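Local structure of spectinomycin phosphotransferase (Legionella pneumophila, 3I1A) at residues 242-247 / 279-284; 168-173 / 305-310; 34-39 / 53-58; 17-22 / 81-86. The protein probably inactivates the antibiotic spectinomycin by transferring a nucleotide phosphate to it, as an aminoglycoside phosphotransferase with a protein-kinase-like fold. One frame throughout, in Å; residues are numbered along the deposited sequence.

Interaction 1 of 4, residues 242-247 / 279-284; sequences DLMFIG and YYRHER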
loop_
_atom_site.group_PDB
_atom_site.type_symbol
_atom_site.label_atom_id
_atom_site.label_comp_id
_atom_site.label_asym_id
_atom_site.label_seq_id
_atom_site.Cartn_x
_atom_site.Cartn_y
_atom_site.Cartn_z
ATOM N N ASP A 242 6.688 7.449 -4.479
ATOM C CA ASP A 242 5.363 7.283 -5.054
ATOM C C ASP A 242 5.371 7.336 -6.589
ATOM O O ASP A 242 4.640 6.585 -7.261
ATOM C CB ASP A 242 4.388 8.366 -4.543
ATOM C CG ASP A 242 3.970 8.145 -3.107
ATOM O OD1 ASP A 242 4.177 7.030 -2.582
ATOM O OD2 ASP A 242 3.404 9.083 -2.514
ATOM N N LEU A 243 6.193 8.204 -7.169
ATOM C CA LEU A 243 6.188 8.324 -8.620
ATOM C C LEU A 243 6.603 7.054 -9.368
ATOM O O LEU A 243 6.213 6.868 -10.518
ATOM C CB LEU A 243 7.054 9.524 -9.065
ATOM C CG LEU A 243 6.490 10.867 -8.573
ATOM C CD1 LEU A 243 7.344 12.066 -9.110
ATOM C CD2 LEU A 243 5.040 11.002 -9.033
ATOM N N MET A 244 7.367 6.184 -8.713
ATOM C CA MET A 244 7.843 4.968 -9.351
ATOM C C MET A 244 6.702 4.074 -9.826
ATOM O O MET A 244 6.881 3.258 -10.734
ATOM C CB MET A 244 8.735 4.181 -8.390
ATOM C CG MET A 244 8.023 3.673 -7.155
ATOM S SD MET A 244 8.501 1.952 -6.708
ATOM C CE MET A 244 7.284 1.036 -7.742
ATOM N N PHE A 245 5.534 4.239 -9.229
ATOM C CA PHE A 245 4.387 3.419 -9.603
ATOM C C PHE A 245 3.750 3.838 -10.928
ATOM O O PHE A 245 3.098 3.027 -11.592
ATOM C CB PHE A 245 3.339 3.462 -8.491
ATOM C CG PHE A 245 3.766 2.728 -7.241
ATOM C CD1 PHE A 245 4.399 3.407 -6.195
ATOM C CD2 PHE A 245 3.584 1.351 -7.132
ATOM C CE1 PHE A 245 4.848 2.717 -5.057
ATOM C CE2 PHE A 245 4.033 0.658 -5.988
ATOM C CZ PHE A 245 4.660 1.339 -4.963
ATOM N N ILE A 246 3.936 5.097 -11.327
ATOM C CA ILE A 246 3.337 5.576 -12.581
ATOM C C ILE A 246 4.191 4.993 -13.691
ATOM O O ILE A 246 5.361 5.347 -13.839
ATOM C CB ILE A 246 3.317 7.127 -12.610
ATOM C CG1 ILE A 246 2.661 7.651 -11.315
ATOM C CG2 ILE A 246 2.573 7.631 -13.855
ATOM C CD1 ILE A 246 1.215 7.166 -11.060
ATOM N N GLY A 247 3.616 4.060 -14.446
ATOM C CA GLY A 247 4.381 3.388 -15.484
ATOM C C GLY A 247 5.222 2.258 -14.871
ATOM O O GLY A 247 6.037 1.622 -15.553
ATOM N N TYR A 279 15.963 3.278 -8.356
ATOM C CA TYR A 279 16.258 2.609 -7.090
ATOM C C TYR A 279 14.981 1.990 -6.498
ATOM O O TYR A 279 14.969 0.827 -6.080
ATOM C CB TYR A 279 16.813 3.595 -6.063
ATOM C CG TYR A 279 16.820 3.014 -4.662
ATOM C CD1 TYR A 279 17.742 2.033 -4.303
ATOM C CD2 TYR A 279 15.847 3.382 -3.724
ATOM C CE1 TYR A 279 17.693 1.433 -3.049
ATOM C CE2 TYR A 279 15.783 2.781 -2.464
ATOM C CZ TYR A 279 16.717 1.807 -2.138
ATOM O OH TYR A 279 16.666 1.234 -0.903
ATOM N N TYR A 280 13.908 2.777 -6.428
ATOM C CA TYR A 280 12.678 2.251 -5.852
ATOM C C TYR A 280 12.069 1.102 -6.635
ATOM O O TYR A 280 11.596 0.148 -6.037
ATOM C CB TYR A 280 11.638 3.362 -5.675
ATOM C CG TYR A 280 11.845 4.156 -4.407
ATOM C CD1 TYR A 280 11.805 3.528 -3.162
ATOM C CD2 TYR A 280 12.074 5.536 -4.446
ATOM C CE1 TYR A 280 11.982 4.248 -1.990
ATOM C CE2 TYR A 280 12.244 6.260 -3.288
ATOM C CZ TYR A 280 12.196 5.618 -2.056
ATOM O OH TYR A 280 12.313 6.324 -0.873
ATOM N N ARG A 281 12.081 1.179 -7.963
ATOM C CA ARG A 281 11.504 0.098 -8.770
ATOM C C ARG A 281 12.285 -1.191 -8.584
ATOM O O ARG A 281 11.685 -2.265 -8.540
ATOM C CB ARG A 281 11.474 0.469 -10.243
ATOM C CG ARG A 281 10.499 1.581 -10.522
ATOM C CD ARG A 281 10.443 1.885 -12.004
ATOM N NE ARG A 281 9.328 2.784 -12.279
ATOM C CZ ARG A 281 9.148 3.418 -13.430
ATOM N NH1 ARG A 281 10.008 3.262 -14.430
ATOM N NH2 ARG A 281 8.095 4.219 -13.579
ATOM N N HIS A 282 13.610 -1.108 -8.472
ATOM C CA HIS A 282 14.388 -2.325 -8.243
ATOM C C HIS A 282 14.214 -2.800 -6.804
ATOM O O HIS A 282 13.988 -3.983 -6.559
ATOM C CB HIS A 282 15.894 -2.093 -8.533
ATOM C CG HIS A 282 16.229 -1.977 -9.996
ATOM N ND1 HIS A 282 15.936 -0.859 -10.747
ATOM C CD2 HIS A 282 16.798 -2.862 -10.850
ATOM C CE1 HIS A 282 16.309 -1.058 -11.999
ATOM N NE2 HIS A 282 16.835 -2.266 -12.090
ATOM N N GLU A 283 14.301 -1.882 -5.846
ATOM C CA GLU A 283 14.184 -2.240 -4.435
ATOM C C GLU A 283 12.821 -2.802 -4.040
ATOM O O GLU A 283 12.732 -3.698 -3.204
ATOM C CB GLU A 283 14.521 -1.022 -3.562
ATOM C CG GLU A 283 14.305 -1.207 -2.065
ATOM C CD GLU A 283 15.175 -2.275 -1.407
ATOM O OE1 GLU A 283 16.234 -2.651 -1.960
ATOM O OE2 GLU A 283 14.797 -2.725 -0.308
ATOM N N ARG A 284 11.741 -2.281 -4.621
ATOM C CA ARG A 284 10.439 -2.832 -4.264
ATOM C C ARG A 284 10.364 -4.299 -4.705
ATOM O O ARG A 284 9.762 -5.118 -4.012
ATOM C CB ARG A 284 9.307 -2.055 -4.926
ATOM C CG ARG A 284 7.939 -2.404 -4.336
ATOM C CD ARG A 284 6.834 -1.556 -4.989
ATOM N NE ARG A 284 5.533 -1.865 -4.399
ATOM C CZ ARG A 284 4.751 -2.867 -4.795
ATOM N NH1 ARG A 284 5.130 -3.661 -5.801
ATOM N NH2 ARG A 284 3.600 -3.089 -4.160
#
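The type I turn from Leu243 to Ile246, which overlaps helix 240-243, is held against helix 274-297 by Met244, Arg281 and Arg284. Arg281 comes in side-on and puts two nitrogens on one carbonyl oxygen, Met244 O. Arg281 NE lies 2.9 Å from Met244 O, in the carbonyl plane on a lone pair, with an N-H...O angle of 158°. NH2 of Arg281 approaches Met244 O from above that plane at 3.2 Å, and its bond is more bent, at 138°. Gly247 O sits over one face of the same guanidinium, while NH1 turns away to Thr329.

The Met244 side chain packs beside this grip. Its CG takes the crowded position between N and the carbonyl carbon, and Met244 SD lies 3.6 Å from Tyr280 CB. Farther out, Met244 CE lies 3.8 Å from Arg284 CD and over the centre of the Phe245 ring.

Phe245 presents its edge to a face of the Arg284 guanidinium, Phe245 CE2 to Arg284 NE 3.3 Å, with the planes 77° apart. Arg284 NH2 makes a salt bridge to Asp212, and the Arg284 side chain is about 7 Å from that of Asn217, a magnesium ligand in another structure of this protein.

The buried Met244 carbonyl thus has two N-H donors from one guanidinium, whose positive charge would probably polarise it.

Interaction 2 of 4, residues 168-173 / 305-310; sequences DKLTAA and SRLESF
The guanidinium of Arg306 carries Leu170 CB over one face, 3.6 Å above the plane and displaced toward the rim, and receives Asp168 and Thr171 OG1 at its edge. The Asp168 carboxylate meets it tip to tip and nearly coplanar, the planes 17° apart. The Phe310 ring is met obliquely by Ala173 CB, 3.5 Å from Phe310 CE2, and by Leu170 CD2.

The salt bridge is end-on, one nitrogen to each oxygen. Arg306 NH1 donates to the syn lone pair of Asp168 OD2 at 2.7 Å, almost straight at 172°. NH2 of Arg306 reaches Asp168 OD1 on its syn side at 3.1 Å. Asp168 is also the N-cap of helix 169-180: its CG lies between N and the carbonyl carbon, and Asp168 OD1 accepts from Thr171 N at 2.9 Å. OD1 therefore serves two donors.

Beside the salt bridge, Leu170 CD1 packs 3.7 Å from Arg306 CB, and CD2 of Leu170 faces Leu307 CD1 at 4.2 Å. The two short helical segments run almost parallel, 12° apart, with axes 10.6 Å from each other. Helix 274-297 packs against both: Leu296 touches Leu170 and Phe310, its carbonyl oxygen accepts from Arg306 NH2 and Thr171 OG1, and Arg306 NE bonds to Asp295 O.

One arginine thus joins the capped start of helix 169-180 to the closing carbonyls of helix 274-297, and the nearby helix N-terminus would tend to favour the negative charge of Asp168.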
loop_
_atom_site.group_PDB
_atom_site.type_symbol
_atom_site.label_atom_id
_atom_site.label_comp_id
_atom_site.label_asym_id
_atom_site.label_seq_id
_atom_site.Cartn_x
_atom_site.Cartn_y
_atom_site.Cartn_z
ATOM N N ASP A 168 10.126 -29.892 -0.636
ATOM C CA ASP A 168 8.836 -30.379 -1.120
ATOM C C ASP A 168 8.627 -29.854 -2.547
ATOM O O ASP A 168 9.494 -29.183 -3.095
ATOM C CB ASP A 168 7.667 -30.006 -0.172
ATOM C CG ASP A 168 7.276 -28.527 -0.180
ATOM O OD1 ASP A 168 7.974 -27.677 -0.779
ATOM O OD2 ASP A 168 6.222 -28.212 0.450
ATOM N N LYS A 169 7.497 -30.195 -3.156
ATOM C CA LYS A 169 7.200 -29.798 -4.528
ATOM C C LYS A 169 7.322 -28.309 -4.796
ATOM O O LYS A 169 7.949 -27.888 -5.777
ATOM C CB LYS A 169 5.774 -30.252 -4.899
ATOM C CG LYS A 169 5.429 -30.124 -6.400
ATOM C CD LYS A 169 3.952 -30.522 -6.626
ATOM C CE LYS A 169 3.514 -30.460 -8.083
ATOM N NZ LYS A 169 2.026 -30.585 -8.157
ATOM N N LEU A 170 6.702 -27.506 -3.939
ATOM C CA LEU A 170 6.743 -26.067 -4.153
ATOM C C LEU A 170 8.143 -25.488 -3.983
ATOM O O LEU A 170 8.572 -24.662 -4.775
ATOM C CB LEU A 170 5.761 -25.391 -3.222
ATOM C CG LEU A 170 4.337 -25.547 -3.753
ATOM C CD1 LEU A 170 3.358 -24.901 -2.755
ATOM C CD2 LEU A 170 4.225 -24.878 -5.123
ATOM N N THR A 171 8.865 -25.946 -2.967
ATOM C CA THR A 171 10.226 -25.452 -2.757
ATOM C C THR A 171 11.125 -25.801 -3.936
ATOM O O THR A 171 11.914 -24.977 -4.390
ATOM C CB THR A 171 10.841 -26.040 -1.483
ATOM O OG1 THR A 171 10.113 -25.550 -0.355
ATOM C CG2 THR A 171 12.305 -25.624 -1.358
ATOM N N ALA A 172 11.001 -27.022 -4.447
ATOM C CA ALA A 172 11.820 -27.430 -5.590
ATOM C C ALA A 172 11.478 -26.633 -6.851
ATOM O O ALA A 172 12.362 -26.272 -7.644
ATOM C CB ALA A 172 11.650 -28.947 -5.869
ATOM N N ALA A 173 10.192 -26.363 -7.063
ATOM C CA ALA A 173 9.765 -25.606 -8.239
ATOM C C ALA A 173 10.296 -24.167 -8.147
ATOM O O ALA A 173 10.742 -23.581 -9.146
ATOM C CB ALA A 173 8.228 -25.610 -8.336
ATOM N N SER A 305 -1.621 -21.398 -0.053
ATOM C CA SER A 305 -1.128 -20.039 0.130
ATOM C C SER A 305 0.271 -19.866 -0.465
ATOM O O SER A 305 0.590 -18.822 -1.036
ATOM C CB SER A 305 -1.111 -19.691 1.616
ATOM O OG SER A 305 -2.435 -19.651 2.127
ATOM N N ARG A 306 1.106 -20.888 -0.315
ATOM C CA ARG A 306 2.447 -20.846 -0.878
ATOM C C ARG A 306 2.372 -20.853 -2.402
ATOM O O ARG A 306 3.174 -20.213 -3.050
ATOM C CB ARG A 306 3.283 -22.023 -0.382
ATOM C CG ARG A 306 3.752 -21.835 1.049
ATOM C CD ARG A 306 4.401 -23.100 1.591
ATOM N NE ARG A 306 5.705 -23.384 0.981
ATOM C CZ ARG A 306 6.142 -24.602 0.668
ATOM N NH1 ARG A 306 5.383 -25.671 0.892
ATOM N NH2 ARG A 306 7.353 -24.754 0.146
ATOM N N LEU A 307 1.424 -21.593 -2.983
ATOM C CA LEU A 307 1.306 -21.580 -4.451
ATOM C C LEU A 307 0.916 -20.167 -4.901
ATOM O O LEU A 307 1.347 -19.707 -5.954
ATOM C CB LEU A 307 0.246 -22.587 -4.943
ATOM C CG LEU A 307 -0.058 -22.658 -6.458
ATOM C CD1 LEU A 307 1.188 -22.937 -7.333
ATOM C CD2 LEU A 307 -1.064 -23.797 -6.657
ATOM N N GLU A 308 0.082 -19.471 -4.138
ATOM C CA GLU A 308 -0.276 -18.107 -4.563
ATOM C C GLU A 308 0.965 -17.220 -4.563
ATOM O O GLU A 308 1.163 -16.414 -5.482
ATOM C CB GLU A 308 -1.344 -17.498 -3.650
ATOM C CG GLU A 308 -2.669 -18.254 -3.689
ATOM C CD GLU A 308 -3.765 -17.598 -2.859
ATOM O OE1 GLU A 308 -3.508 -17.216 -1.694
ATOM O OE2 GLU A 308 -4.899 -17.489 -3.375
ATOM N N SER A 309 1.797 -17.370 -3.534
ATOM C CA SER A 309 3.044 -16.591 -3.450
ATOM C C SER A 309 3.918 -16.908 -4.672
ATOM O O SER A 309 4.508 -16.010 -5.254
ATOM C CB SER A 309 3.823 -16.951 -2.193
ATOM O OG SER A 309 3.107 -16.588 -1.030
ATOM N N PHE A 310 3.967 -18.182 -5.071
ATOM C CA PHE A 310 4.785 -18.604 -6.210
ATOM C C PHE A 310 4.289 -17.969 -7.511
ATOM O O PHE A 310 5.083 -17.491 -8.302
ATOM C CB PHE A 310 4.791 -20.144 -6.277
ATOM C CG PHE A 310 5.775 -20.733 -7.268
ATOM C CD1 PHE A 310 6.955 -20.075 -7.602
ATOM C CD2 PHE A 310 5.541 -21.995 -7.810
ATOM C CE1 PHE A 310 7.886 -20.671 -8.460
ATOM C CE2 PHE A 310 6.471 -22.598 -8.676
ATOM C CZ PHE A 310 7.640 -21.936 -8.998
#

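Interaction 3 of 4, residues 34-39 / 53-58; sequences DTNAFA and LKYGYH
Phe38 and Leu53 form an antiparallel hydrogen-bonded pair, each satisfying the other's backbone. Phe38 N gives to Leu53 O at 3.0 Å, and Leu53 N gives to Phe38 O at 2.9 Å. Leu53 O also receives a CA-H contact from Ala37 CA, at 3.3 Å.

Asn36, just before strand 38-43, is the centre of an inverse gamma turn, and its side-chain amide takes over the pairing with Tyr55. Asn36 CG is anti to the backbone N (chi1 172°). Its OD1 accepts from Tyr55 N at 3.1 Å, in the carbonyl plane on a lone pair, and ND2 donates to Tyr55 O at 3.2 Å, tilted 30° from the plane of that carbonyl. Both polar backbone atoms of Tyr55 are satisfied.

Phe38 CE1 lies 3.6 Å from Tyr55 CE2, the two rings meeting obliquely with planes 85° apart. Tyr55 OH bonds to Lys3 O. Lys54 lays its CG and CE against Asn36 O, while NZ makes a salt bridge to Glu60.

This is the open end of the hairpin of strands 38-43 and 48-55 in the kinase-like sheet: Ala39 pairs with Ile29 of strand 25-29 on one flank, and Lys54 with Lys96 of strand 95-101 on the other.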
loop_
_atom_site.group_PDB
_atom_site.type_symbol
_atom_site.label_atom_id
_atom_site.label_comp_id
_atom_site.label_asym_id
_atom_site.label_seq_id
_atom_site.Cartn_x
_atom_site.Cartn_y
_atom_site.Cartn_z
ATOM N N ASP A 34 -7.175 -7.002 9.407
ATOM C CA ASP A 34 -5.910 -7.697 9.584
ATOM C C ASP A 34 -5.121 -7.210 10.787
ATOM O O ASP A 34 -5.146 -6.023 11.117
ATOM N N THR A 35 -4.412 -8.125 11.442
ATOM C CA THR A 35 -3.633 -7.754 12.611
ATOM C C THR A 35 -4.543 -7.272 13.723
ATOM O O THR A 35 -5.502 -7.954 14.083
ATOM N N ASN A 36 -4.250 -6.097 14.270
ATOM C CA ASN A 36 -5.073 -5.541 15.334
ATOM C C ASN A 36 -6.245 -4.768 14.745
ATOM O O ASN A 36 -6.197 -3.544 14.630
ATOM C CB ASN A 36 -4.244 -4.619 16.237
ATOM C CG ASN A 36 -5.101 -3.863 17.239
ATOM O OD1 ASN A 36 -6.236 -4.254 17.524
ATOM N ND2 ASN A 36 -4.557 -2.780 17.790
ATOM N N ALA A 37 -7.297 -5.488 14.358
ATOM C CA ALA A 37 -8.478 -4.843 13.795
ATOM C C ALA A 37 -9.635 -5.815 13.626
ATOM O O ALA A 37 -9.446 -6.981 13.280
ATOM C CB ALA A 37 -8.142 -4.208 12.466
ATOM N N PHE A 38 -10.836 -5.315 13.885
ATOM C CA PHE A 38 -12.044 -6.106 13.753
ATOM C C PHE A 38 -13.019 -5.272 12.931
ATOM O O PHE A 38 -13.317 -4.127 13.284
ATOM C CB PHE A 38 -12.609 -6.419 15.139
ATOM C CG PHE A 38 -11.607 -7.043 16.064
ATOM C CD1 PHE A 38 -10.677 -6.254 16.730
ATOM C CD2 PHE A 38 -11.568 -8.426 16.242
ATOM C CE1 PHE A 38 -9.724 -6.827 17.559
ATOM C CE2 PHE A 38 -10.617 -9.010 17.070
ATOM C CZ PHE A 38 -9.694 -8.210 17.728
ATOM N N ALA A 39 -13.493 -5.835 11.822
ATOM C CA ALA A 39 -14.407 -5.120 10.939
ATOM C C ALA A 39 -15.830 -5.625 11.091
ATOM O O ALA A 39 -16.066 -6.819 11.326
ATOM C CB ALA A 39 -13.944 -5.250 9.484
ATOM N N LEU A 53 -12.737 -1.586 14.576
ATOM C CA LEU A 53 -12.364 -1.418 15.966
ATOM C C LEU A 53 -10.895 -1.824 16.092
ATOM O O LEU A 53 -10.481 -2.857 15.564
ATOM C CB LEU A 53 -13.211 -2.318 16.877
ATOM C CG LEU A 53 -14.724 -2.250 16.732
ATOM C CD1 LEU A 53 -15.403 -3.195 17.754
ATOM C CD2 LEU A 53 -15.170 -0.826 16.936
ATOM N N LYS A 54 -10.122 -1.002 16.778
ATOM C CA LYS A 54 -8.710 -1.276 17.016
ATOM C C LYS A 54 -8.404 -1.070 18.493
ATOM O O LYS A 54 -8.760 -0.058 19.076
ATOM C CB LYS A 54 -7.826 -0.332 16.205
ATOM C CG LYS A 54 -7.971 -0.477 14.700
ATOM C CD LYS A 54 -6.938 0.373 13.973
ATOM C CE LYS A 54 -5.525 -0.113 14.276
ATOM N NZ LYS A 54 -4.484 0.688 13.570
ATOM N N TYR A 55 -7.719 -2.032 19.089
ATOM C CA TYR A 55 -7.354 -1.939 20.483
ATOM C C TYR A 55 -6.349 -0.824 20.716
ATOM O O TYR A 55 -5.587 -0.482 19.819
ATOM C CB TYR A 55 -6.748 -3.264 20.917
ATOM C CG TYR A 55 -7.775 -4.267 21.357
ATOM C CD1 TYR A 55 -8.503 -4.061 22.524
ATOM C CD2 TYR A 55 -7.997 -5.437 20.636
ATOM C CE1 TYR A 55 -9.414 -4.990 22.972
ATOM C CE2 TYR A 55 -8.919 -6.385 21.082
ATOM C CZ TYR A 55 -9.619 -6.149 22.259
ATOM O OH TYR A 55 -10.498 -7.080 22.762
ATOM N N GLY A 56 -6.354 -0.247 21.914
ATOM C CA GLY A 56 -5.392 0.791 22.230
ATOM C C GLY A 56 -5.838 2.239 22.248
ATOM O O GLY A 56 -6.889 2.601 21.705
ATOM N N TYR A 57 -5.028 3.071 22.893
ATOM C CA TYR A 57 -5.309 4.488 22.983
ATOM C C TYR A 57 -4.139 5.328 22.450
ATOM O O TYR A 57 -4.084 6.533 22.655
ATOM C CB TYR A 57 -5.675 4.873 24.426
ATOM C CG TYR A 57 -4.747 4.333 25.484
ATOM C CD1 TYR A 57 -3.605 5.027 25.857
ATOM C CD2 TYR A 57 -5.009 3.114 26.104
ATOM C CE1 TYR A 57 -2.736 4.519 26.831
ATOM C CE2 TYR A 57 -4.150 2.593 27.075
ATOM C CZ TYR A 57 -3.015 3.302 27.432
ATOM O OH TYR A 57 -2.160 2.783 28.386
ATOM N N HIS A 58 -3.199 4.678 21.771
ATOM C CA HIS A 58 -2.066 5.397 21.200
ATOM C C HIS A 58 -2.463 5.952 19.821
ATOM O O HIS A 58 -3.396 5.461 19.188
ATOM C CB HIS A 58 -0.855 4.468 21.088
ATOM C CG HIS A 58 -0.383 3.939 22.410
ATOM N ND1 HIS A 58 0.605 2.983 22.522
ATOM C CD2 HIS A 58 -0.777 4.221 23.675
ATOM C CE1 HIS A 58 0.796 2.697 23.799
ATOM N NE2 HIS A 58 -0.030 3.434 24.519
#

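Interaction 4 of 4, residues 17-22 / 81-86; sequences VHYGID and IHTLEA
His18 O accepts from Leu84 N at 2.9 Å with an N-H...O angle of 164°, the direct hydrogen bond that ties the C-terminal end of helix 10-19 to the loop before strand 90-91. The donor is the second residue of a type I beta turn, Thr83 to Ala86, in the N-terminal lobe of the kinase-like fold. A water bridges the junction, donating to Tyr19 O at 2.8 Å and to His82 O at 2.9 Å. A second water lies within hydrogen-bonding distance of Tyr19 OH and Ile81 O.

Ile81 O is in the plane of the Tyr19 ring, at its edge, 3.5 Å from Tyr19 CE2. Thr83 leans obliquely on the ring: its CG2, anti to the carbonyl carbon, lies 3.7 Å from Tyr19 CE2. Thr83 OG1 accepts from Lys87 N. Ile97 and Ala99 of strand 95-101 also touch Tyr19, and Ile81 reaches on to Pro101, which binds AMP and ADP in other structures of this protein.

Gly20 leaves the helix with positive phi, and Leu84 packs on the helix end: Leu84 CD1 is 3.7 Å from both Val17 O and Gly20 N, while its CD2 is 3.7 Å from Tyr19 O.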
loop_
_atom_site.group_PDB
_atom_site.type_symbol
_atom_site.label_atom_id
_atom_site.label_comp_id
_atom_site.label_asym_id
_atom_site.label_seq_id
_atom_site.Cartn_x
_atom_site.Cartn_y
_atom_site.Cartn_z
ATOM N N VAL A 17 -24.789 6.622 20.429
ATOM C CA VAL A 17 -24.172 7.541 21.380
ATOM C C VAL A 17 -23.116 8.470 20.788
ATOM O O VAL A 17 -23.205 9.698 20.919
ATOM C CB VAL A 17 -23.553 6.743 22.557
ATOM C CG1 VAL A 17 -22.649 7.631 23.418
ATOM C CG2 VAL A 17 -24.662 6.158 23.416
ATOM N N HIS A 18 -22.138 7.900 20.092
ATOM C CA HIS A 18 -21.032 8.692 19.564
ATOM C C HIS A 18 -21.146 9.285 18.184
ATOM O O HIS A 18 -20.403 10.203 17.842
ATOM C CB HIS A 18 -19.757 7.838 19.633
ATOM C CG HIS A 18 -19.448 7.357 21.011
ATOM N ND1 HIS A 18 -19.021 8.204 22.010
ATOM C CD2 HIS A 18 -19.536 6.128 21.570
ATOM C CE1 HIS A 18 -18.861 7.519 23.127
ATOM N NE2 HIS A 18 -19.168 6.256 22.889
ATOM N N TYR A 19 -22.049 8.744 17.377
ATOM C CA TYR A 19 -22.214 9.209 16.012
ATOM C C TYR A 19 -23.626 9.698 15.706
ATOM O O TYR A 19 -23.852 10.338 14.668
ATOM C CB TYR A 19 -21.852 8.082 15.037
ATOM C CG TYR A 19 -20.376 7.714 15.036
ATOM C CD1 TYR A 19 -19.860 6.800 15.947
ATOM C CD2 TYR A 19 -19.505 8.295 14.114
ATOM C CE1 TYR A 19 -18.479 6.464 15.932
ATOM C CE2 TYR A 19 -18.150 7.980 14.092
ATOM C CZ TYR A 19 -17.644 7.068 14.996
ATOM O OH TYR A 19 -16.291 6.771 14.938
ATOM N N GLY A 20 -24.558 9.389 16.599
ATOM C CA GLY A 20 -25.942 9.798 16.391
ATOM C C GLY A 20 -26.602 9.003 15.279
ATOM O O GLY A 20 -27.586 9.453 14.681
ATOM N N ILE A 21 -26.073 7.813 15.005
ATOM C CA ILE A 21 -26.610 6.977 13.951
ATOM C C ILE A 21 -27.416 5.791 14.478
ATOM O O ILE A 21 -26.977 5.086 15.399
ATOM C CB ILE A 21 -25.484 6.437 13.058
ATOM C CG1 ILE A 21 -24.730 7.590 12.383
ATOM C CG2 ILE A 21 -26.067 5.487 12.020
ATOM C CD1 ILE A 21 -23.375 7.120 11.765
ATOM N N ASP A 22 -28.605 5.582 13.912
ATOM C CA ASP A 22 -29.445 4.458 14.323
ATOM C C ASP A 22 -29.199 3.276 13.395
ATOM O O ASP A 22 -29.518 3.317 12.203
ATOM C CB ASP A 22 -30.937 4.821 14.299
ATOM C CG ASP A 22 -31.387 5.544 15.551
ATOM O OD1 ASP A 22 -31.021 5.120 16.669
ATOM O OD2 ASP A 22 -32.126 6.536 15.420
ATOM N N ILE A 81 -16.502 8.611 8.930
ATOM C CA ILE A 81 -17.687 9.397 9.259
ATOM C C ILE A 81 -17.276 10.158 10.534
ATOM O O ILE A 81 -16.624 9.588 11.410
ATOM C CB ILE A 81 -18.887 8.466 9.593
ATOM C CG1 ILE A 81 -19.289 7.642 8.365
ATOM C CG2 ILE A 81 -20.075 9.290 10.105
ATOM C CD1 ILE A 81 -19.657 8.476 7.161
ATOM N N HIS A 82 -17.629 11.438 10.642
ATOM C CA HIS A 82 -17.283 12.221 11.821
ATOM C C HIS A 82 -18.113 11.826 13.031
ATOM O O HIS A 82 -19.307 11.520 12.890
ATOM C CB HIS A 82 -17.572 13.707 11.593
ATOM C CG HIS A 82 -16.660 14.374 10.621
ATOM N ND1 HIS A 82 -16.053 13.708 9.583
ATOM C CD2 HIS A 82 -16.319 15.677 10.483
ATOM C CE1 HIS A 82 -15.376 14.568 8.843
ATOM N NE2 HIS A 82 -15.522 15.770 9.369
ATOM N N THR A 83 -17.504 11.858 14.217
ATOM C CA THR A 83 -18.243 11.578 15.444
ATOM C C THR A 83 -19.032 12.858 15.708
ATOM O O THR A 83 -18.833 13.845 15.009
ATOM C CB THR A 83 -17.332 11.344 16.640
ATOM O OG1 THR A 83 -16.691 12.580 17.006
ATOM C CG2 THR A 83 -16.284 10.283 16.302
ATOM N N LEU A 84 -19.916 12.849 16.699
ATOM C CA LEU A 84 -20.707 14.042 16.991
ATOM C C LEU A 84 -19.823 15.202 17.437
ATOM O O LEU A 84 -20.211 16.369 17.278
ATOM C CB LEU A 84 -21.785 13.741 18.043
ATOM C CG LEU A 84 -22.925 12.862 17.499
ATOM C CD1 LEU A 84 -23.881 12.460 18.623
ATOM C CD2 LEU A 84 -23.658 13.612 16.382
ATOM N N GLU A 85 -18.639 14.887 17.967
ATOM C CA GLU A 85 -17.688 15.920 18.411
ATOM C C GLU A 85 -16.791 16.326 17.230
ATOM O O GLU A 85 -15.766 17.009 17.397
ATOM C CB GLU A 85 -16.805 15.398 19.551
ATOM C CG GLU A 85 -17.560 14.795 20.728
ATOM C CD GLU A 85 -16.630 14.251 21.810
ATOM O OE1 GLU A 85 -15.660 13.534 21.480
ATOM O OE2 GLU A 85 -16.872 14.534 23.001
ATOM N N ALA A 86 -17.187 15.893 16.037
ATOM C CA ALA A 86 -16.469 16.199 14.808
ATOM C C ALA A 86 -15.055 15.609 14.722
ATOM O O ALA A 86 -14.179 16.197 14.097
ATOM C CB ALA A 86 -16.423 17.732 14.589
HETATM O O HOH W 1 -15.147 7.486 12.537
HETATM O O HOH W 2 -21.882 12.219 13.982
#

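How the interactions relate
Interactions 3 and 4 share the N-terminal lobe: interaction 3 is nested in the loop that interaction 4 closes, with centres about 19 Å and nearest atoms about 8 Å apart. Both lie near residues that bind nucleotide in other structures of this protein: the Lys54 side chain about 5 Å from that of Lys52, the Ile81 side chain about 4 Å from that of Pro101. Interaction 1 lies across the chain's centre from them, its nearest atoms about 17 Å from interaction 3, with Arg284 near the magnesium ligands Asn217 and Asp230. Interaction 2 is away from the annotated sites, about 27 Å from interaction 1 between centres, yet helix 274-297 supplies 279-284 and ends at interaction 2.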